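Long-range contacts in TRAP-T family transporter, DctP (Periplasmic binding) subunit (Sulfitobacter sp. NAS-14.1, PDB 4PF8), which binds beta-D-galacturonate as the periplasmic solute-binding subunit of a TRAP transporter, probably delivering it to the membrane components for uptake: residues R27-H32 and G80-G85; V136-Y141 and E234-S239; R146-S151 and G204-P209. All coordinates share one frame; numbering follows the deposited sequence.

Interaction 1 (R27-H32 and G80-G85). With GTR (beta-D-galactopyranuronic acid), chain D.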
loop_
_atom_site.group_PDB
_atom_site.type_symbol
_atom_site.label_atom_id
_atom_site.label_comp_id
_atom_site.label_asym_id
_atom_site.label_seq_id
_atom_site.Cartn_x
_atom_site.Cartn_y
_atom_site.Cartn_z
ATOM N N ARG A 27 13.449 -9.647 -13.034
ATOM C CA ARG A 27 12.635 -10.198 -11.965
ATOM C C ARG A 27 11.809 -9.096 -11.313
ATOM O O ARG A 27 12.330 -8.034 -10.969
ATOM C CB ARG A 27 13.495 -10.908 -10.925
ATOM C CG ARG A 27 14.219 -12.088 -11.503
ATOM C CD ARG A 27 14.707 -13.027 -10.418
ATOM N NE ARG A 27 15.569 -14.062 -10.976
ATOM C CZ ARG A 27 16.732 -14.438 -10.456
ATOM N NH1 ARG A 27 17.201 -13.863 -9.356
ATOM N NH2 ARG A 27 17.429 -15.396 -11.045
ATOM N N GLY A 28 10.517 -9.357 -11.176
ATOM C CA GLY A 28 9.583 -8.417 -10.581
ATOM C C GLY A 28 8.948 -8.954 -9.315
ATOM O O GLY A 28 8.653 -10.144 -9.215
ATOM N N TRP A 29 8.791 -8.082 -8.327
ATOM C CA TRP A 29 8.284 -8.482 -7.011
ATOM C C TRP A 29 6.835 -8.071 -6.826
ATOM O O TRP A 29 6.464 -6.937 -7.095
ATOM C CB TRP A 29 9.100 -7.816 -5.918
ATOM C CG TRP A 29 8.729 -8.191 -4.498
ATOM C CD1 TRP A 29 9.238 -9.214 -3.759
ATOM C CD2 TRP A 29 7.764 -7.537 -3.666
ATOM N NE1 TRP A 29 8.657 -9.245 -2.505
ATOM C CE2 TRP A 29 7.757 -8.211 -2.423
ATOM C CE3 TRP A 29 6.944 -6.419 -3.830
ATOM C CZ2 TRP A 29 6.934 -7.813 -1.361
ATOM C CZ3 TRP A 29 6.129 -6.022 -2.775
ATOM C CH2 TRP A 29 6.141 -6.712 -1.557
ATOM N N ASN A 30 6.034 -9.009 -6.340
ATOM C CA ASN A 30 4.648 -8.750 -5.963
ATOM C C ASN A 30 4.390 -9.489 -4.666
ATOM O O ASN A 30 4.729 -10.659 -4.545
ATOM C CB ASN A 30 3.749 -9.303 -7.053
ATOM C CG ASN A 30 2.263 -9.019 -6.831
ATOM O OD1 ASN A 30 1.866 -8.108 -6.101
ATOM N ND2 ASN A 30 1.448 -9.757 -7.521
ATOM N N ILE A 31 3.746 -8.817 -3.710
ATOM C CA ILE A 31 3.368 -9.438 -2.454
ATOM C C ILE A 31 2.078 -10.259 -2.553
ATOM O O ILE A 31 1.821 -11.123 -1.726
ATOM C CB ILE A 31 3.229 -8.365 -1.355
ATOM C CG1 ILE A 31 3.392 -8.952 0.046
ATOM C CG2 ILE A 31 1.911 -7.604 -1.486
ATOM C CD1 ILE A 31 3.525 -7.854 1.115
ATOM N N HIS A 32 1.268 -9.976 -3.572
ATOM C CA HIS A 32 -0.083 -10.522 -3.642
ATOM C C HIS A 32 -0.230 -11.857 -4.318
ATOM O O HIS A 32 0.671 -12.305 -5.030
ATOM C CB HIS A 32 -0.957 -9.511 -4.343
ATOM C CG HIS A 32 -1.190 -8.295 -3.529
ATOM N ND1 HIS A 32 -1.949 -8.317 -2.379
ATOM C CD2 HIS A 32 -0.737 -7.035 -3.667
ATOM C CE1 HIS A 32 -1.972 -7.101 -1.858
ATOM N NE2 HIS A 32 -1.231 -6.314 -2.612
ATOM N N GLY A 80 19.511 -2.977 -7.056
ATOM C CA GLY A 80 19.545 -3.530 -8.396
ATOM C C GLY A 80 19.453 -5.029 -8.490
ATOM O O GLY A 80 19.622 -5.588 -9.570
ATOM N N ILE A 81 19.165 -5.667 -7.358
ATOM C CA ILE A 81 18.994 -7.107 -7.234
ATOM C C ILE A 81 17.628 -7.533 -7.748
ATOM O O ILE A 81 17.458 -8.655 -8.225
ATOM C CB ILE A 81 19.078 -7.509 -5.716
ATOM C CG1 ILE A 81 20.495 -7.298 -5.203
ATOM C CG2 ILE A 81 18.670 -8.956 -5.507
ATOM C CD1 ILE A 81 20.610 -7.461 -3.713
HETATM N N MSE A 82 16.653 -6.639 -7.594
HETATM C CA MSE A 82 15.296 -6.816 -8.087
HETATM C C MSE A 82 15.113 -5.749 -9.150
HETATM O O MSE A 82 15.513 -4.611 -8.926
HETATM C CB MSE A 82 14.277 -6.565 -6.972
HETATM C CG MSE A 82 12.863 -6.785 -7.399
HETATM SE SE MSE A 82 12.499 -8.683 -7.545
HETATM C CE MSE A 82 12.638 -9.054 -5.660
ATOM N N ASP A 83 14.538 -6.086 -10.304
ATOM C CA ASP A 83 14.435 -5.086 -11.367
ATOM C C ASP A 83 13.211 -4.201 -11.301
ATOM O O ASP A 83 13.286 -3.026 -11.619
ATOM C CB ASP A 83 14.480 -5.773 -12.728
ATOM C CG ASP A 83 15.751 -6.557 -12.903
ATOM O OD1 ASP A 83 16.815 -5.905 -13.009
ATOM O OD2 ASP A 83 15.699 -7.815 -12.855
ATOM N N PHE A 84 12.084 -4.783 -10.936
ATOM C CA PHE A 84 10.848 -4.011 -10.810
ATOM C C PHE A 84 9.952 -4.582 -9.738
ATOM O O PHE A 84 10.162 -5.682 -9.243
ATOM C CB PHE A 84 10.116 -3.871 -12.162
ATOM C CG PHE A 84 9.527 -5.146 -12.725
ATOM C CD1 PHE A 84 10.332 -6.135 -13.284
ATOM C CD2 PHE A 84 8.152 -5.318 -12.767
ATOM C CE1 PHE A 84 9.784 -7.296 -13.826
ATOM C CE2 PHE A 84 7.597 -6.475 -13.321
ATOM C CZ PHE A 84 8.429 -7.460 -13.855
ATOM N N GLY A 85 8.943 -3.801 -9.359
ATOM C CA GLY A 85 8.014 -4.247 -8.344
ATOM C C GLY A 85 6.859 -3.300 -8.212
ATOM O O GLY A 85 6.901 -2.206 -8.747
HETATM C C1 GTR D . -1.737 -4.211 1.152
HETATM C C2 GTR D . -0.687 -3.713 0.215
HETATM C C3 GTR D . 0.521 -4.621 0.360
HETATM C C4 GTR D . 1.053 -4.607 1.787
HETATM C C5 GTR D . -0.112 -5.032 2.675
HETATM C C6 GTR D . 0.286 -4.959 4.145
HETATM O O1 GTR D . -2.909 -3.339 1.109
HETATM O O2 GTR D . -1.217 -3.815 -1.135
HETATM O O3 GTR D . 1.555 -4.065 -0.480
HETATM O O4 GTR D . 1.448 -3.259 2.098
HETATM O O5 GTR D . -1.269 -4.197 2.466
HETATM O O6A GTR D . -0.641 -4.656 4.942
HETATM O O6B GTR D . 1.433 -5.332 4.480
#
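The Phe84 ring lies flat against Gly28, whose CA sits 3.5 Å from the ring centroid and 14° off the ring normal, a CH-pi contact over one face. This is a parallel strand pair in the five-stranded sheet of one lobe of the periplasmic binding-protein fold, with Gly28 bridging Phe84 and Trp29 bridging Gly85. A side chain at Gly28 would run into the ring, so the glycine is what lets Phe84 lie over the backbone. The ring reaches that place because its CG stands between the backbone N and the carbonyl carbon (chi1 68°). Trp29 has Ile31 N over one face and is met obliquely by the methyl of selenomethionine Met82, CE lying 3.9 Å from Trp29 CD1, while Trp29 NE1 is bonded to Gly68 O. The imidazole of His32, stacked with the Tyr36 ring, has Ile31 CG2 over one face and the sugar at its edge, where NE2 donates to GTR O2 at 2.9 Å.

The backbone carries the register: Trp29 N donates to Phe84 O, and Arg27 O accepts from both Asp83 N and Phe84 N. With OD1 bonded to Thr242, Asp83 OD2 accepts from Arg27 N at 2.9 Å through its anti lone pair.

Interaction 2 (V136-Y141 and E234-S239). With GTR (beta-D-galactopyranuronic acid), chain D.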
loop_
_atom_site.group_PDB
_atom_site.type_symbol
_atom_site.label_atom_id
_atom_site.label_comp_id
_atom_site.label_asym_id
_atom_site.label_seq_id
_atom_site.Cartn_x
_atom_site.Cartn_y
_atom_site.Cartn_z
ATOM N N VAL A 136 12.826 4.247 -9.651
ATOM C CA VAL A 136 12.173 4.997 -10.726
ATOM C C VAL A 136 10.682 4.659 -10.725
ATOM O O VAL A 136 10.282 3.542 -11.009
ATOM C CB VAL A 136 12.811 4.682 -12.091
ATOM C CG1 VAL A 136 12.053 5.376 -13.217
ATOM C CG2 VAL A 136 14.277 5.111 -12.107
ATOM N N ALA A 137 9.856 5.650 -10.401
ATOM C CA ALA A 137 8.406 5.470 -10.341
ATOM C C ALA A 137 7.791 5.480 -11.742
ATOM O O ALA A 137 8.070 6.380 -12.552
ATOM C CB ALA A 137 7.782 6.581 -9.493
ATOM N N LEU A 138 7.000 4.465 -12.060
ATOM C CA LEU A 138 6.368 4.381 -13.376
ATOM C C LEU A 138 4.866 4.628 -13.336
ATOM O O LEU A 138 4.239 4.901 -14.360
ATOM C CB LEU A 138 6.620 3.018 -14.003
ATOM C CG LEU A 138 8.096 2.659 -14.206
ATOM C CD1 LEU A 138 8.201 1.240 -14.727
ATOM C CD2 LEU A 138 8.782 3.632 -15.157
ATOM N N GLY A 139 4.281 4.537 -12.154
ATOM C CA GLY A 139 2.869 4.784 -12.006
ATOM C C GLY A 139 2.422 4.461 -10.607
ATOM O O GLY A 139 3.084 3.721 -9.890
ATOM N N TYR A 140 1.309 5.057 -10.208
ATOM C CA TYR A 140 0.731 4.819 -8.887
ATOM C C TYR A 140 -0.547 3.983 -8.965
ATOM O O TYR A 140 -1.586 4.401 -9.503
ATOM C CB TYR A 140 0.510 6.161 -8.147
ATOM C CG TYR A 140 1.801 6.907 -7.905
ATOM C CD1 TYR A 140 2.767 6.389 -7.036
ATOM C CD2 TYR A 140 2.066 8.119 -8.541
ATOM C CE1 TYR A 140 3.965 7.038 -6.835
ATOM C CE2 TYR A 140 3.267 8.789 -8.329
ATOM C CZ TYR A 140 4.213 8.232 -7.470
ATOM O OH TYR A 140 5.415 8.884 -7.252
ATOM N N TYR A 141 -0.434 2.769 -8.451
ATOM C CA TYR A 141 -1.530 1.805 -8.394
ATOM C C TYR A 141 -2.436 2.098 -7.201
ATOM O O TYR A 141 -2.003 2.639 -6.186
ATOM C CB TYR A 141 -0.978 0.377 -8.267
ATOM C CG TYR A 141 -0.446 -0.305 -9.536
ATOM C CD1 TYR A 141 -0.053 0.413 -10.654
ATOM C CD2 TYR A 141 -0.328 -1.684 -9.583
ATOM C CE1 TYR A 141 0.439 -0.253 -11.797
ATOM C CE2 TYR A 141 0.144 -2.341 -10.699
ATOM C CZ TYR A 141 0.528 -1.633 -11.797
ATOM O OH TYR A 141 1.007 -2.311 -12.896
ATOM N N GLU A 234 0.326 2.820 -4.133
ATOM C CA GLU A 234 1.391 1.876 -4.400
ATOM C C GLU A 234 2.095 2.334 -5.646
ATOM O O GLU A 234 1.515 3.053 -6.467
ATOM C CB GLU A 234 0.826 0.474 -4.553
ATOM C CG GLU A 234 -0.090 0.199 -3.395
ATOM C CD GLU A 234 -0.327 -1.244 -3.114
ATOM O OE1 GLU A 234 -0.330 -2.058 -4.061
ATOM O OE2 GLU A 234 -0.525 -1.565 -1.911
ATOM N N CYS A 235 3.348 1.959 -5.780
ATOM C CA CYS A 235 4.146 2.440 -6.872
ATOM C C CYS A 235 4.688 1.274 -7.672
ATOM O O CYS A 235 5.362 0.396 -7.110
ATOM C CB CYS A 235 5.258 3.294 -6.312
ATOM S SG CYS A 235 6.308 4.002 -7.548
ATOM N N LEU A 236 4.332 1.249 -8.948
ATOM C CA LEU A 236 4.985 0.381 -9.919
ATOM C C LEU A 236 6.302 1.068 -10.209
ATOM O O LEU A 236 6.330 2.215 -10.665
ATOM C CB LEU A 236 4.173 0.261 -11.221
ATOM C CG LEU A 236 4.941 -0.449 -12.343
ATOM C CD1 LEU A 236 5.191 -1.922 -12.059
ATOM C CD2 LEU A 236 4.180 -0.273 -13.668
ATOM N N CYS A 237 7.398 0.397 -9.899
ATOM C CA CYS A 237 8.676 1.037 -10.084
ATOM C C CYS A 237 9.753 0.096 -10.513
ATOM O O CYS A 237 9.631 -1.113 -10.438
ATOM C CB CYS A 237 9.115 1.687 -8.807
ATOM S SG CYS A 237 9.205 0.542 -7.465
HETATM N N MSE A 238 10.835 0.708 -10.946
HETATM C CA MSE A 238 11.972 -0.020 -11.449
HETATM C C MSE A 238 13.172 0.372 -10.649
HETATM O O MSE A 238 13.291 1.499 -10.176
HETATM C CB MSE A 238 12.187 0.365 -12.908
HETATM C CG MSE A 238 13.316 -0.334 -13.577
HETATM SE SE MSE A 238 12.918 -0.494 -15.482
HETATM C CE MSE A 238 11.377 -1.441 -15.204
ATOM N N SER A 239 14.104 -0.560 -10.501
ATOM C CA SER A 239 15.413 -0.190 -10.017
ATOM C C SER A 239 16.042 0.842 -10.933
ATOM O O SER A 239 16.107 0.639 -12.148
ATOM C CB SER A 239 16.323 -1.416 -9.973
ATOM O OG SER A 239 17.650 -0.986 -9.757
HETATM C C1 GTR D . -1.737 -4.211 1.152
HETATM C C2 GTR D . -0.687 -3.713 0.215
HETATM C C3 GTR D . 0.521 -4.621 0.360
HETATM C C4 GTR D . 1.053 -4.607 1.787
HETATM C C5 GTR D . -0.112 -5.032 2.675
HETATM C C6 GTR D . 0.286 -4.959 4.145
HETATM O O1 GTR D . -2.909 -3.339 1.109
HETATM O O2 GTR D . -1.217 -3.815 -1.135
HETATM O O3 GTR D . 1.555 -4.065 -0.480
HETATM O O4 GTR D . 1.448 -3.259 2.098
HETATM O O5 GTR D . -1.269 -4.197 2.466
HETATM O O6A GTR D . -0.641 -4.656 4.942
HETATM O O6B GTR D . 1.433 -5.332 4.480
#
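Glu234 and Tyr141 pair at the ligand end of two antiparallel strands, Glu234 N donating to Tyr141 O and Tyr141 N to Glu234 O. In the second of these the donor stands 41° out of the carbonyl plane, well off a lone pair. From this pair the Glu234 side chain runs extended beyond CG to the galacturonate, where OE2 accepts from GTR O2 at a very short 2.5 Å. Val38 of helix 37-52 and Val86 and Ser88 of strand 84-88 pack on Glu234.

Next along the strand, the Tyr141 ring crosses Leu236, CE1 lying 3.8 Å from Leu236 CB, and its hydroxyl is bonded to Ser261 of helix 248-282. On the sheet face of Ala137 and Tyr140, Cys235 touches both: SG sits 3.6 Å from Ala137 CB and meets the Tyr140 ring obliquely, 4.9 Å from its centroid. The thiol is anti to the backbone N (chi1 -178°), and this torsion swings SG toward Ala137 across the pair.

The register is broken by a classic beta bulge, in which Leu138 and Gly139 both face Leu236. Leu236 O takes a 2.7 Å bond from Leu138 N and only a weak one from Gly139 N, at 3.4 Å. Beyond it, Val136 and Met238 restore a regular hydrogen-bonded pair, with Val136 N to Met238 O at 175°. Phe45 of helix 37-52 packs on Leu138, Leu236 and Met238.

The paired backbone sets where the Glu234 side chain starts, and its carboxylate accepts from O2, consistent with a part in recognising that hydroxyl.

Interaction 3 (R146-S151 and G204-P209). With GTR (beta-D-galactopyranuronic acid), chain D.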
loop_
_atom_site.group_PDB
_atom_site.type_symbol
_atom_site.label_atom_id
_atom_site.label_comp_id
_atom_site.label_asym_id
_atom_site.label_seq_id
_atom_site.Cartn_x
_atom_site.Cartn_y
_atom_site.Cartn_z
ATOM N N ARG A 146 -7.786 1.576 3.820
ATOM C CA ARG A 146 -7.601 0.524 4.803
ATOM C C ARG A 146 -8.553 0.699 5.971
ATOM O O ARG A 146 -8.736 1.815 6.441
ATOM C CB ARG A 146 -6.161 0.525 5.297
ATOM C CG ARG A 146 -5.149 0.350 4.177
ATOM C CD ARG A 146 -3.707 0.556 4.656
ATOM N NE ARG A 146 -3.204 -0.483 5.545
ATOM C CZ ARG A 146 -2.518 -1.564 5.160
ATOM N NH1 ARG A 146 -2.264 -1.787 3.883
ATOM N NH2 ARG A 146 -2.061 -2.421 6.052
ATOM N N SER A 147 -9.143 -0.411 6.419
ATOM C CA SER A 147 -10.096 -0.413 7.530
ATOM C C SER A 147 -9.770 -1.553 8.482
ATOM O O SER A 147 -9.168 -2.555 8.086
ATOM C CB SER A 147 -11.525 -0.582 7.020
ATOM O OG SER A 147 -11.920 0.566 6.286
ATOM N N PHE A 148 -10.167 -1.403 9.744
ATOM C CA PHE A 148 -9.870 -2.421 10.750
ATOM C C PHE A 148 -10.687 -3.681 10.598
ATOM O O PHE A 148 -11.890 -3.618 10.344
ATOM C CB PHE A 148 -10.108 -1.866 12.162
ATOM C CG PHE A 148 -9.068 -0.877 12.599
ATOM C CD1 PHE A 148 -7.786 -1.284 12.892
ATOM C CD2 PHE A 148 -9.377 0.471 12.709
ATOM C CE1 PHE A 148 -6.814 -0.371 13.278
ATOM C CE2 PHE A 148 -8.425 1.382 13.095
ATOM C CZ PHE A 148 -7.139 0.968 13.382
ATOM N N TYR A 149 -10.045 -4.828 10.827
ATOM C CA TYR A 149 -10.757 -6.069 11.029
ATOM C C TYR A 149 -10.209 -6.765 12.247
ATOM O O TYR A 149 -9.027 -6.659 12.553
ATOM C CB TYR A 149 -10.690 -6.976 9.798
ATOM C CG TYR A 149 -9.344 -7.158 9.147
ATOM C CD1 TYR A 149 -8.505 -8.209 9.515
ATOM C CD2 TYR A 149 -8.927 -6.314 8.128
ATOM C CE1 TYR A 149 -7.312 -8.417 8.877
ATOM C CE2 TYR A 149 -7.737 -6.506 7.498
ATOM C CZ TYR A 149 -6.931 -7.543 7.860
ATOM O OH TYR A 149 -5.739 -7.755 7.178
ATOM N N ASN A 150 -11.077 -7.472 12.956
ATOM C CA ASN A 150 -10.634 -8.195 14.128
ATOM C C ASN A 150 -11.563 -9.341 14.478
ATOM O O ASN A 150 -12.642 -9.474 13.912
ATOM C CB ASN A 150 -10.420 -7.233 15.302
ATOM C CG ASN A 150 -11.704 -6.816 15.971
ATOM O OD1 ASN A 150 -12.098 -7.400 16.985
ATOM N ND2 ASN A 150 -12.345 -5.784 15.443
ATOM N N SER A 151 -11.127 -10.173 15.413
ATOM C CA SER A 151 -11.889 -11.361 15.821
ATOM C C SER A 151 -12.648 -11.180 17.118
ATOM O O SER A 151 -13.243 -12.134 17.608
ATOM C CB SER A 151 -10.927 -12.539 15.976
ATOM O OG SER A 151 -9.960 -12.265 16.974
ATOM N N GLY A 204 -6.345 -8.598 15.399
ATOM C CA GLY A 204 -6.732 -8.089 14.102
ATOM C C GLY A 204 -5.643 -7.284 13.439
ATOM O O GLY A 204 -4.472 -7.284 13.839
ATOM N N ALA A 205 -6.066 -6.593 12.399
ATOM C CA ALA A 205 -5.175 -5.842 11.545
ATOM C C ALA A 205 -6.017 -4.824 10.788
ATOM O O ALA A 205 -7.160 -4.558 11.154
ATOM C CB ALA A 205 -4.448 -6.828 10.587
ATOM N N GLU A 206 -5.473 -4.224 9.732
ATOM C CA GLU A 206 -6.256 -3.264 8.951
ATOM C C GLU A 206 -5.791 -3.326 7.500
ATOM O O GLU A 206 -4.619 -3.489 7.225
ATOM C CB GLU A 206 -6.143 -1.849 9.506
ATOM C CG GLU A 206 -4.777 -1.466 10.007
ATOM C CD GLU A 206 -3.879 -0.957 8.917
ATOM O OE1 GLU A 206 -2.726 -1.468 8.796
ATOM O OE2 GLU A 206 -4.324 -0.064 8.157
ATOM N N ASN A 207 -6.743 -3.242 6.591
ATOM C CA ASN A 207 -6.451 -3.332 5.175
ATOM C C ASN A 207 -7.671 -3.047 4.336
ATOM O O ASN A 207 -8.768 -2.898 4.859
ATOM C CB ASN A 207 -5.843 -4.683 4.808
ATOM C CG ASN A 207 -4.667 -4.529 3.892
ATOM O OD1 ASN A 207 -4.788 -3.889 2.839
ATOM N ND2 ASN A 207 -3.507 -5.073 4.290
ATOM N N ASN A 208 -7.456 -2.956 3.026
ATOM C CA ASN A 208 -8.527 -2.770 2.062
ATOM C C ASN A 208 -9.260 -4.093 1.833
ATOM O O ASN A 208 -8.836 -5.160 2.303
ATOM C CB ASN A 208 -7.951 -2.188 0.753
ATOM C CG ASN A 208 -6.845 -3.070 0.157
ATOM O OD1 ASN A 208 -7.004 -4.284 0.067
ATOM N ND2 ASN A 208 -5.740 -2.455 -0.282
ATOM N N PRO A 209 -10.429 -4.021 1.177
ATOM C CA PRO A 209 -11.227 -5.246 1.122
ATOM C C PRO A 209 -10.570 -6.373 0.306
ATOM O O PRO A 209 -10.588 -7.524 0.742
ATOM C CB PRO A 209 -12.562 -4.760 0.529
ATOM C CG PRO A 209 -12.630 -3.311 0.977
ATOM C CD PRO A 209 -11.220 -2.821 0.853
HETATM C C1 GTR D . -1.737 -4.211 1.152
HETATM C C2 GTR D . -0.687 -3.713 0.215
HETATM C C3 GTR D . 0.521 -4.621 0.360
HETATM C C4 GTR D . 1.053 -4.607 1.787
HETATM C C5 GTR D . -0.112 -5.032 2.675
HETATM C C6 GTR D . 0.286 -4.959 4.145
HETATM O O1 GTR D . -2.909 -3.339 1.109
HETATM O O2 GTR D . -1.217 -3.815 -1.135
HETATM O O3 GTR D . 1.555 -4.065 -0.480
HETATM O O4 GTR D . 1.448 -3.259 2.098
HETATM O O5 GTR D . -1.269 -4.197 2.466
HETATM O O6A GTR D . -0.641 -4.656 4.942
HETATM O O6B GTR D . 1.433 -5.332 4.480
HETATM O O HOH W 1 -3.446 -6.241 6.988
#
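In the four-stranded sheet of the second lobe, the outermost strand 204-207 and its antiparallel neighbour 146-150 meet the galacturonate pocket where the first ends and the second begins, with Arg146, one of two arginines in the pocket, at that point. Arg146 grips Glu206 side-on: NE donates to OE2 at 2.9 Å and NH2 to OE1 at 3.0 Å, both acceptors close to the guanidinium plane. The two planes are nevertheless turned 44° apart, so OE1 is met from above the carboxylate. A bend at chi3 (69°) turns the guanidinium toward the ligand, where NH2 donates to the carboxylate oxygen GTR O6A at 2.9 Å, nearly straight, and NH1 to the ring oxygen GTR O5. Glu206 OE2 is also bonded to His229, a second-shell partner helping to hold the carboxylate and, through it, the arginine. With an alanine here, Glu206 would probably lose the cation that balances it, and the galacturonate these N-H donors to its O6A and O5.

Over one face of the guanidinium lies the Asn207 amide, whose OD1 takes the sugar hydroxyl GTR O1 at 2.6 Å and also the backbone N of Asn208, while ND2 is a second donor to GTR O5. The Tyr149 ring runs alongside Asn207, its plane 22° from that of the amide, and Ala205 CB touches its CE1. Backbone bonds pair Ser147 with Asn207 and Tyr149 with Ala205. Gly204 CA comes within 3.1 Å of Tyr149 O, where a side chain would clash. Tyr149 OH, bonded to His217, also lies 2.8 Å from a water that donates to Glu206 O and accepts from Asn207 ND2.

Interactions 1 and 2 share one sheet, their centres about 11 Å apart: strands 84-88 and 234-239 are neighbours, and Asp83 O meets Ser239 N at 2.8 Å while Gly85 O meets Cys237 N at 2.9 Å, both probable hydrogen bonds. Interaction 3 stands on the opposite side of the chain's centre, about 25 Å from interaction 2 and 26 Å from interaction 1 between centres; the nearest atoms are about 6 Å apart in both cases, without touching. The galacturonate bridges that separation. Interactions 1 and 2 converge on its O2, whereas interaction 3 takes O1, O5 and the carboxylate, and Arg167 and Gln70 add further hydrogen bonds, consistent with a ligand held between two lobes.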